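Local coordinates for protein putative methylthioribose-1-phosphate isomerase (Archaeoglobus fulgidus, PDB 1T5O) that probably catalyses the interconversion of 5-methylthioribose 1-phosphate and 5-methylthioribulose 1-phosphate, an isomerase step of methionine biosynthesis, at residues Q17-L20 / P21-E25; L191-G194 / S195-C199; T210-T213 / D214-G218; R284-E287 / E288-C292. One frame throughout, in Å; residues are numbered along the deposited sequence.

In the fold
Each of the four contacts is local, made within one continuous run of nine residues, and they follow one another in series without nesting or crossing. Near the N terminus, interaction 1 closes the loop between strands 12-15 and 26-29. Interaction 2 forms the first turns of helix 193-204, and R196 there touches the carbonyl oxygens of L20 and Q17, tying the N-terminal loop to the Rossmann-like domain. Interaction 3 turns the chain out of strand 208-212, and its L211 packs on S195 and C199 of interaction 2. Interaction 4 joins a loop to the short helix 287-290, where E288 meets L191. All four also touch the second subunit.

Interaction 1: residues Q17-L20 / P21-E25; sequences QTKL and PEKLE
K19 and E25 cross obliquely over a cis-proline turn, a small salt-bridge network drawing them together across it. The lysine chain, kinked at chi2 (67°), passes slantwise across the glutamate, with CG 3.3 Å from E25 OE2, before NZ comes round to the same oxygen in a weak, 3.1 Å bond. K23 meets this oxygen too, and more closely: its NZ approaches E25 OE2 at 2.6 Å from the anti side of the carboxylate, 22° out of plane. One carboxylate oxygen thus gathers two ammonium groups, whose mutual repulsion it is likely to offset. The backbone is pinned where K23 N donates to K19 O at 3.1 Å. The peptide between L20 and P21 is cis, consistent with the chain folding back toward K19. L20 turns its side chain toward helix 193-204, against L197 and W200, although its CD1 still passes 3.2 Å from K23 O. P21 and E22 pack on A298 and Q296 of the second subunit. A single water completes the turn, donating to K19 O and, at 2.9 Å, to E22 OE1.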
loop_
_atom_site.group_PDB
_atom_site.type_symbol
_atom_site.label_atom_id
_atom_site.label_comp_id
_atom_site.label_asym_id
_atom_site.label_seq_id
_atom_site.Cartn_x
_atom_site.Cartn_y
_atom_site.Cartn_z
ATOM N N GLN A 17 19.708 -9.509 5.675
ATOM C CA GLN A 17 18.304 -9.262 5.370
ATOM C C GLN A 17 18.019 -8.748 3.965
ATOM O O GLN A 17 16.943 -8.978 3.435
ATOM C CB GLN A 17 17.690 -8.343 6.439
ATOM C CG GLN A 17 17.435 -9.082 7.751
ATOM C CD GLN A 17 16.883 -8.188 8.846
ATOM O OE1 GLN A 17 15.862 -7.528 8.661
ATOM N NE2 GLN A 17 17.552 -8.169 9.997
ATOM N N THR A 18 18.979 -8.085 3.345
ATOM C CA THR A 18 18.769 -7.598 1.986
ATOM C C THR A 18 18.576 -8.771 1.010
ATOM O O THR A 18 18.091 -8.578 -0.100
ATOM C CB THR A 18 19.964 -6.753 1.497
ATOM O OG1 THR A 18 21.052 -7.623 1.160
ATOM C CG2 THR A 18 20.410 -5.783 2.589
ATOM N N LYS A 19 18.937 -9.981 1.436
ATOM C CA LYS A 19 18.818 -11.178 0.599
ATOM C C LYS A 19 17.467 -11.861 0.729
ATOM O O LYS A 19 17.090 -12.710 -0.093
ATOM C CB LYS A 19 19.911 -12.177 0.981
ATOM C CG LYS A 19 20.889 -12.491 -0.122
ATOM C CD LYS A 19 21.731 -11.281 -0.456
ATOM C CE LYS A 19 22.683 -11.593 -1.601
ATOM N NZ LYS A 19 24.114 -11.564 -1.166
ATOM N N LEU A 20 16.749 -11.511 1.786
ATOM C CA LEU A 20 15.427 -12.076 2.042
ATOM C C LEU A 20 14.440 -11.464 1.065
ATOM O O LEU A 20 14.638 -10.342 0.619
ATOM C CB LEU A 20 14.995 -11.737 3.476
ATOM C CG LEU A 20 15.176 -12.733 4.635
ATOM C CD1 LEU A 20 16.029 -13.908 4.255
ATOM C CD2 LEU A 20 15.718 -11.978 5.853
ATOM N N PRO A 21 13.344 -12.175 0.748
ATOM C CA PRO A 21 12.974 -13.509 1.240
ATOM C C PRO A 21 13.519 -14.694 0.420
ATOM O O PRO A 21 13.382 -15.854 0.821
ATOM C CB PRO A 21 11.440 -13.460 1.223
ATOM C CG PRO A 21 11.151 -12.607 0.024
ATOM C CD PRO A 21 12.172 -11.490 0.163
ATOM N N GLU A 22 14.121 -14.401 -0.725
ATOM C CA GLU A 22 14.634 -15.447 -1.604
ATOM C C GLU A 22 15.719 -16.344 -1.026
ATOM O O GLU A 22 15.723 -17.548 -1.280
ATOM C CB GLU A 22 15.146 -14.828 -2.907
ATOM C CG GLU A 22 16.146 -15.703 -3.663
ATOM C CD GLU A 22 16.397 -15.216 -5.063
ATOM O OE1 GLU A 22 16.818 -14.046 -5.238
ATOM O OE2 GLU A 22 16.163 -16.014 -5.994
ATOM N N LYS A 23 16.636 -15.774 -0.252
ATOM C CA LYS A 23 17.710 -16.581 0.311
ATOM C C LYS A 23 18.108 -16.184 1.713
ATOM O O LYS A 23 18.141 -14.998 2.053
ATOM C CB LYS A 23 18.960 -16.502 -0.578
ATOM C CG LYS A 23 18.730 -16.873 -2.042
ATOM C CD LYS A 23 20.029 -17.262 -2.791
ATOM C CE LYS A 23 21.207 -16.304 -2.511
ATOM N NZ LYS A 23 21.890 -16.545 -1.191
ATOM N N LEU A 24 18.401 -17.187 2.532
ATOM C CA LEU A 24 18.875 -16.950 3.890
ATOM C C LEU A 24 20.389 -17.021 3.748
ATOM O O LEU A 24 20.939 -18.075 3.416
ATOM C CB LEU A 24 18.389 -18.037 4.844
ATOM C CG LEU A 24 19.010 -18.022 6.251
ATOM C CD1 LEU A 24 18.929 -16.621 6.864
ATOM C CD2 LEU A 24 18.283 -19.037 7.121
ATOM N N GLU A 25 21.049 -15.888 3.966
ATOM C CA GLU A 25 22.488 -15.785 3.855
ATOM C C GLU A 25 23.107 -15.172 5.096
ATOM O O GLU A 25 22.717 -14.076 5.506
ATOM C CB GLU A 25 22.866 -14.890 2.681
ATOM C CG GLU A 25 23.099 -15.583 1.383
ATOM C CD GLU A 25 23.896 -14.704 0.438
ATOM O OE1 GLU A 25 24.960 -14.199 0.862
ATOM O OE2 GLU A 25 23.470 -14.517 -0.721
HETATM O O HOH W 1 18.036 -13.013 -2.814
#

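Interaction 2: residues L191-G194 / S195-C199; sequences LNQG and SRLTC
N192 and S195 are brought together by their first torsions: N192 CG stands anti to its carbonyl carbon (chi1 -72°), while S195 OG sits between backbone N and carbonyl carbon (chi1 60°), folded back toward the start of the helix. N192 ND2 donates to S195 OG at 3.1 Å, the hydroxyl lying in the amide plane. Both groups have further partners, ND2 in E187 and the hydroxyl in the I297 carbonyl of the second subunit, so the pair links the helix start to the dimer interface. R196 bends at chi3, its guanidinium lies with one face beneath L197 CD2, and NH1 makes weak bonds to L20 O and Q17 O. A water held in plane at the edge accepts from R196 NH2 at 2.7 Å and donates to L191 O at 2.8 Å, bridging L191 to the R196 side chain. The backbone is unusual here: Q193 O accepts from both L197 N (2.9 Å) and T198 N (3.1 Å), and G194 O takes C199 N, two bonds spanning five residues that mark a wider pi-type turn. This is the N-terminal end of the helix in a beta-alpha-beta unit of a Rossmann-like domain, where Q193 is predicted to bind substrate.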
loop_
_atom_site.group_PDB
_atom_site.type_symbol
_atom_site.label_atom_id
_atom_site.label_comp_id
_atom_site.label_asym_id
_atom_site.label_seq_id
_atom_site.Cartn_x
_atom_site.Cartn_y
_atom_site.Cartn_z
ATOM N N LEU A 191 8.606 -0.060 1.519
ATOM C CA LEU A 191 9.771 -0.947 1.552
ATOM C C LEU A 191 9.449 -2.418 1.716
ATOM O O LEU A 191 10.351 -3.253 1.674
ATOM C CB LEU A 191 10.735 -0.511 2.667
ATOM C CG LEU A 191 12.081 0.068 2.216
ATOM C CD1 LEU A 191 11.909 0.904 0.955
ATOM C CD2 LEU A 191 12.702 0.894 3.348
ATOM N N ASN A 192 8.169 -2.732 1.918
ATOM C CA ASN A 192 7.689 -4.110 2.060
ATOM C C ASN A 192 8.319 -4.982 3.137
ATOM O O ASN A 192 8.622 -6.172 2.901
ATOM C CB ASN A 192 7.808 -4.853 0.731
ATOM C CG ASN A 192 6.791 -4.387 -0.274
ATOM O OD1 ASN A 192 6.862 -3.248 -0.776
ATOM N ND2 ASN A 192 5.817 -5.246 -0.564
ATOM N N GLN A 193 8.503 -4.423 4.320
ATOM C CA GLN A 193 9.070 -5.217 5.403
ATOM C C GLN A 193 8.138 -6.368 5.785
ATOM O O GLN A 193 8.595 -7.416 6.245
ATOM C CB GLN A 193 9.331 -4.330 6.620
ATOM C CG GLN A 193 10.433 -3.298 6.356
ATOM C CD GLN A 193 9.884 -1.905 6.006
ATOM O OE1 GLN A 193 8.758 -1.756 5.485
ATOM N NE2 GLN A 193 10.682 -0.882 6.295
ATOM N N GLY A 194 6.834 -6.153 5.611
ATOM C CA GLY A 194 5.847 -7.170 5.943
ATOM C C GLY A 194 5.903 -8.390 5.039
ATOM O O GLY A 194 5.866 -9.536 5.513
ATOM N N SER A 195 6.011 -8.178 3.734
ATOM C CA SER A 195 6.049 -9.324 2.822
ATOM C C SER A 195 7.444 -9.951 2.743
ATOM O O SER A 195 7.580 -11.177 2.692
ATOM C CB SER A 195 5.589 -8.902 1.423
ATOM O OG SER A 195 6.439 -7.890 0.918
ATOM N N ARG A 196 8.468 -9.110 2.746
ATOM C CA ARG A 196 9.845 -9.564 2.667
ATOM C C ARG A 196 10.387 -10.233 3.931
ATOM O O ARG A 196 10.988 -11.298 3.870
ATOM C CB ARG A 196 10.768 -8.389 2.327
ATOM C CG ARG A 196 10.555 -7.822 0.946
ATOM C CD ARG A 196 11.848 -7.251 0.405
ATOM N NE ARG A 196 12.467 -6.467 1.433
ATOM C CZ ARG A 196 13.678 -6.672 1.941
ATOM N NH1 ARG A 196 14.473 -7.651 1.512
ATOM N NH2 ARG A 196 14.054 -5.917 2.946
ATOM N N LEU A 197 10.141 -9.610 5.073
ATOM C CA LEU A 197 10.683 -10.085 6.333
ATOM C C LEU A 197 9.715 -10.834 7.246
ATOM O O LEU A 197 10.006 -11.941 7.677
ATOM C CB LEU A 197 11.307 -8.885 7.060
ATOM C CG LEU A 197 12.236 -8.026 6.164
ATOM C CD1 LEU A 197 12.845 -6.841 6.941
ATOM C CD2 LEU A 197 13.384 -8.893 5.616
ATOM N N THR A 198 8.561 -10.243 7.531
ATOM C CA THR A 198 7.627 -10.899 8.427
ATOM C C THR A 198 7.122 -12.232 7.897
ATOM O O THR A 198 7.071 -13.215 8.645
ATOM C CB THR A 198 6.444 -9.969 8.736
ATOM O OG1 THR A 198 6.937 -8.884 9.520
ATOM C CG2 THR A 198 5.347 -10.690 9.487
ATOM N N CYS A 199 6.746 -12.279 6.623
ATOM C CA CYS A 199 6.257 -13.531 6.084
ATOM C C CYS A 199 7.376 -14.595 6.101
ATOM O O CYS A 199 7.114 -15.774 6.321
ATOM C CB CYS A 199 5.700 -13.340 4.669
ATOM S SG CYS A 199 4.095 -12.441 4.592
HETATM O O HOH W 2 11.902 -4.481 3.595
#

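Interaction 3: residues T210-T213 / D214-G218; sequences TLIT and DSMVG
T213 and M216 cross at about a right angle, and polar contacts join them twice. M216 N donates to T213 O at 3.1 Å, closing a tight turn. In return, T213 N points almost straight at M216 SD, in a weak bond of 3.3 Å and 167°. M216 CG stands anti to its carbonyl carbon (chi1 -80°) and the chain runs on extended, which carries SD to T213 N. A water ties T213 to the next part of the turn: it lies 2.6 Å from T213 OG1 and accepts from S215 N at 3.0 Å, while the threonine hydroxyl also bonds to E187.

The apolar contacts gather on the same methionine. It slides past I212 in the opposite direction, with SD 3.7 Å from I212 CB and I212 CD1 4.0 Å from M216 CB, and its terminal CE lies 3.5 Å from T213 CG2. With M216 cut back to an alanine, T213 N would probably lose its weak sulfur acceptor and the I212 flank its cover.

Among the outside bonds, D214 grips the backbone with both carboxylate oxygens, taking T188 N and R189 N. S215 O receives T249 OG1 of the second subunit, and M216 packs on Y305 of that chain. The arrangement is the turn at the C-terminal end of a parallel strand in a Rossmann-like domain, and this strand, outermost within its own chain, pairs in parallel with a strand of the second subunit, carrying the sheet across the dimer.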
loop_
_atom_site.group_PDB
_atom_site.type_symbol
_atom_site.label_atom_id
_atom_site.label_comp_id
_atom_site.label_asym_id
_atom_site.label_seq_id
_atom_site.Cartn_x
_atom_site.Cartn_y
_atom_site.Cartn_z
ATOM N N THR A 210 -0.826 -15.083 6.361
ATOM C CA THR A 210 -1.466 -14.718 5.104
ATOM C C THR A 210 -1.063 -13.255 4.841
ATOM O O THR A 210 -1.150 -12.403 5.732
ATOM C CB THR A 210 -3.004 -14.851 5.199
ATOM O OG1 THR A 210 -3.320 -16.187 5.582
ATOM C CG2 THR A 210 -3.669 -14.560 3.852
ATOM N N LEU A 211 -0.622 -12.999 3.616
ATOM C CA LEU A 211 -0.123 -11.698 3.147
ATOM C C LEU A 211 -1.235 -10.914 2.480
ATOM O O LEU A 211 -1.956 -11.449 1.636
ATOM C CB LEU A 211 0.972 -11.937 2.103
ATOM C CG LEU A 211 2.190 -11.026 1.860
ATOM C CD1 LEU A 211 2.550 -11.078 0.416
ATOM C CD2 LEU A 211 1.961 -9.613 2.307
ATOM N N ILE A 212 -1.368 -9.642 2.852
ATOM C CA ILE A 212 -2.395 -8.763 2.264
ATOM C C ILE A 212 -1.752 -7.428 2.053
ATOM O O ILE A 212 -0.671 -7.177 2.583
ATOM C CB ILE A 212 -3.601 -8.501 3.212
ATOM C CG1 ILE A 212 -3.143 -7.849 4.541
ATOM C CG2 ILE A 212 -4.321 -9.779 3.492
ATOM C CD1 ILE A 212 -4.336 -7.376 5.413
ATOM N N THR A 213 -2.398 -6.582 1.254
ATOM C CA THR A 213 -1.889 -5.245 1.040
ATOM C C THR A 213 -2.267 -4.448 2.322
ATOM O O THR A 213 -3.138 -4.881 3.099
ATOM C CB THR A 213 -2.567 -4.650 -0.225
ATOM O OG1 THR A 213 -1.865 -3.495 -0.647
ATOM C CG2 THR A 213 -3.965 -4.281 0.057
ATOM N N ASP A 214 -1.628 -3.307 2.557
ATOM C CA ASP A 214 -1.959 -2.491 3.742
ATOM C C ASP A 214 -3.400 -1.993 3.700
ATOM O O ASP A 214 -4.096 -1.943 4.728
ATOM C CB ASP A 214 -1.010 -1.270 3.844
ATOM C CG ASP A 214 0.440 -1.670 3.756
ATOM O OD1 ASP A 214 0.775 -2.720 4.329
ATOM O OD2 ASP A 214 1.238 -0.937 3.129
ATOM N N SER A 215 -3.844 -1.643 2.500
ATOM C CA SER A 215 -5.187 -1.139 2.285
ATOM C C SER A 215 -6.263 -2.191 2.583
ATOM O O SER A 215 -7.440 -1.841 2.784
ATOM C CB SER A 215 -5.344 -0.678 0.830
ATOM O OG SER A 215 -5.410 -1.824 -0.022
ATOM N N MET A 216 -5.884 -3.471 2.597
ATOM C CA MET A 216 -6.861 -4.536 2.862
ATOM C C MET A 216 -7.197 -4.660 4.334
ATOM O O MET A 216 -8.004 -5.503 4.716
ATOM C CB MET A 216 -6.355 -5.900 2.345
ATOM C CG MET A 216 -6.533 -6.088 0.851
ATOM S SD MET A 216 -5.457 -7.388 0.185
ATOM C CE MET A 216 -5.484 -7.011 -1.550
ATOM N N VAL A 217 -6.590 -3.835 5.175
ATOM C CA VAL A 217 -6.897 -3.898 6.593
ATOM C C VAL A 217 -8.400 -3.649 6.790
ATOM O O VAL A 217 -9.002 -4.202 7.690
ATOM C CB VAL A 217 -6.099 -2.831 7.399
ATOM C CG1 VAL A 217 -6.438 -2.937 8.889
ATOM C CG2 VAL A 217 -4.596 -3.080 7.206
ATOM N N GLY A 218 -8.992 -2.799 5.955
ATOM C CA GLY A 218 -10.418 -2.530 6.085
ATOM C C GLY A 218 -11.310 -3.737 5.823
ATOM O O GLY A 218 -12.147 -4.094 6.658
HETATM O O HOH W 3 -2.257 -1.018 0.072
#

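Interaction 4: residues R284-E287 / E288-C292; sequences RPRE and ELIFC
E288 lies across P285, its chain extended beyond CG (chi2 180°) so that the carboxylate lies against the loop before the helix. OE2 rests 3.6 Å from P285 CD and OE1 3.5 Å from R284 CB, while the backbone N of E288 donates to P285 O at 3.2 Å. OE1 also accepts from N306 ND2. A leucine in place of E288 would probably leave the N306 amide without this carboxylate acceptor. E287 contributes chiefly through its backbone: its carbonyl oxygen accepts twice, from I290 N at 3.1 Å and from F291 N at 3.2 Å. These bonds lie in the weakly bonded helix about 287-290, which leads into strand 291-292, half of a two-stranded antiparallel hairpin whose C292 forms a disulfide with C292 of the second subunit. I290 covers R286: its CD1 sits 3.0 Å above one face of the guanidinium, toward the rim, and 3.1 Å from NH2. The arginine reaches there by a bend at chi3 (-67°), and NH2 donates in addition to the carbonyl oxygens of L300 and V302, which hold the flat group beneath the isoleucine methyl.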
loop_
_atom_site.group_PDB
_atom_site.type_symbol
_atom_site.label_atom_id
_atom_site.label_comp_id
_atom_site.label_asym_id
_atom_site.label_seq_id
_atom_site.Cartn_x
_atom_site.Cartn_y
_atom_site.Cartn_z
ATOM N N ARG A 284 11.510 9.887 3.825
ATOM C CA ARG A 284 12.386 8.867 3.246
ATOM C C ARG A 284 12.515 9.179 1.757
ATOM O O ARG A 284 11.701 9.919 1.201
ATOM C CB ARG A 284 11.808 7.460 3.456
ATOM C CG ARG A 284 11.871 6.971 4.923
ATOM C CD ARG A 284 13.301 6.923 5.485
ATOM N NE ARG A 284 13.362 6.524 6.902
ATOM C CZ ARG A 284 13.688 7.332 7.922
ATOM N NH1 ARG A 284 13.994 8.608 7.710
ATOM N NH2 ARG A 284 13.717 6.861 9.163
ATOM N N PRO A 285 13.535 8.618 1.088
ATOM C CA PRO A 285 13.783 8.848 -0.345
ATOM C C PRO A 285 12.548 8.724 -1.242
ATOM O O PRO A 285 11.836 7.731 -1.191
ATOM C CB PRO A 285 14.832 7.788 -0.688
ATOM C CG PRO A 285 15.605 7.666 0.612
ATOM C CD PRO A 285 14.472 7.608 1.624
ATOM N N ARG A 286 12.315 9.729 -2.071
ATOM C CA ARG A 286 11.173 9.720 -2.972
ATOM C C ARG A 286 11.211 8.554 -3.971
ATOM O O ARG A 286 10.166 8.136 -4.489
ATOM C CB ARG A 286 11.080 11.062 -3.718
ATOM C CG ARG A 286 12.298 11.415 -4.583
ATOM C CD ARG A 286 12.143 12.793 -5.206
ATOM N NE ARG A 286 11.061 12.865 -6.194
ATOM C CZ ARG A 286 11.186 12.503 -7.468
ATOM N NH1 ARG A 286 12.345 12.037 -7.922
ATOM N NH2 ARG A 286 10.162 12.638 -8.302
ATOM N N GLU A 287 12.388 7.994 -4.227
ATOM C CA GLU A 287 12.433 6.915 -5.219
ATOM C C GLU A 287 11.752 5.628 -4.755
ATOM O O GLU A 287 11.434 4.771 -5.570
ATOM C CB GLU A 287 13.872 6.624 -5.674
ATOM C CG GLU A 287 14.718 5.740 -4.768
ATOM C CD GLU A 287 15.825 5.016 -5.550
ATOM O OE1 GLU A 287 16.969 4.908 -5.030
ATOM O OE2 GLU A 287 15.550 4.545 -6.684
ATOM N N GLU A 288 11.514 5.509 -3.449
ATOM C CA GLU A 288 10.858 4.333 -2.902
ATOM C C GLU A 288 9.423 4.225 -3.414
ATOM O O GLU A 288 8.812 3.164 -3.307
ATOM C CB GLU A 288 10.876 4.383 -1.354
ATOM C CG GLU A 288 12.284 4.315 -0.752
ATOM C CD GLU A 288 12.296 4.371 0.778
ATOM O OE1 GLU A 288 11.237 4.634 1.409
ATOM O OE2 GLU A 288 13.380 4.145 1.354
ATOM N N LEU A 289 8.883 5.317 -3.957
ATOM C CA LEU A 289 7.516 5.305 -4.511
ATOM C C LEU A 289 7.494 5.339 -6.045
ATOM O O LEU A 289 6.448 5.144 -6.663
ATOM C CB LEU A 289 6.728 6.530 -4.044
ATOM C CG LEU A 289 6.044 6.620 -2.671
ATOM C CD1 LEU A 289 4.808 5.765 -2.666
ATOM C CD2 LEU A 289 6.999 6.211 -1.586
ATOM N N ILE A 290 8.648 5.600 -6.647
ATOM C CA ILE A 290 8.751 5.764 -8.094
ATOM C C ILE A 290 9.176 4.498 -8.839
ATOM O O ILE A 290 8.792 4.276 -9.979
ATOM C CB ILE A 290 9.717 6.972 -8.402
ATOM C CG1 ILE A 290 9.060 8.267 -7.892
ATOM C CG2 ILE A 290 9.994 7.102 -9.919
ATOM C CD1 ILE A 290 9.930 9.516 -7.977
ATOM N N PHE A 291 9.954 3.665 -8.167
ATOM C CA PHE A 291 10.444 2.427 -8.734
ATOM C C PHE A 291 10.134 1.291 -7.773
ATOM O O PHE A 291 10.055 1.501 -6.560
ATOM C CB PHE A 291 11.965 2.513 -8.907
ATOM C CG PHE A 291 12.398 3.209 -10.155
ATOM C CD1 PHE A 291 12.435 2.523 -11.366
ATOM C CD2 PHE A 291 12.751 4.555 -10.132
ATOM C CE1 PHE A 291 12.815 3.173 -12.541
ATOM C CE2 PHE A 291 13.130 5.219 -11.305
ATOM C CZ PHE A 291 13.161 4.524 -12.507
ATOM N N CYS A 292 9.944 0.098 -8.323
ATOM C CA CYS A 292 9.718 -1.094 -7.507
ATOM C C CYS A 292 10.556 -2.163 -8.174
ATOM O O CYS A 292 10.183 -2.701 -9.221
ATOM C CB CYS A 292 8.263 -1.522 -7.487
ATOM S SG CYS A 292 7.972 -2.470 -5.988
#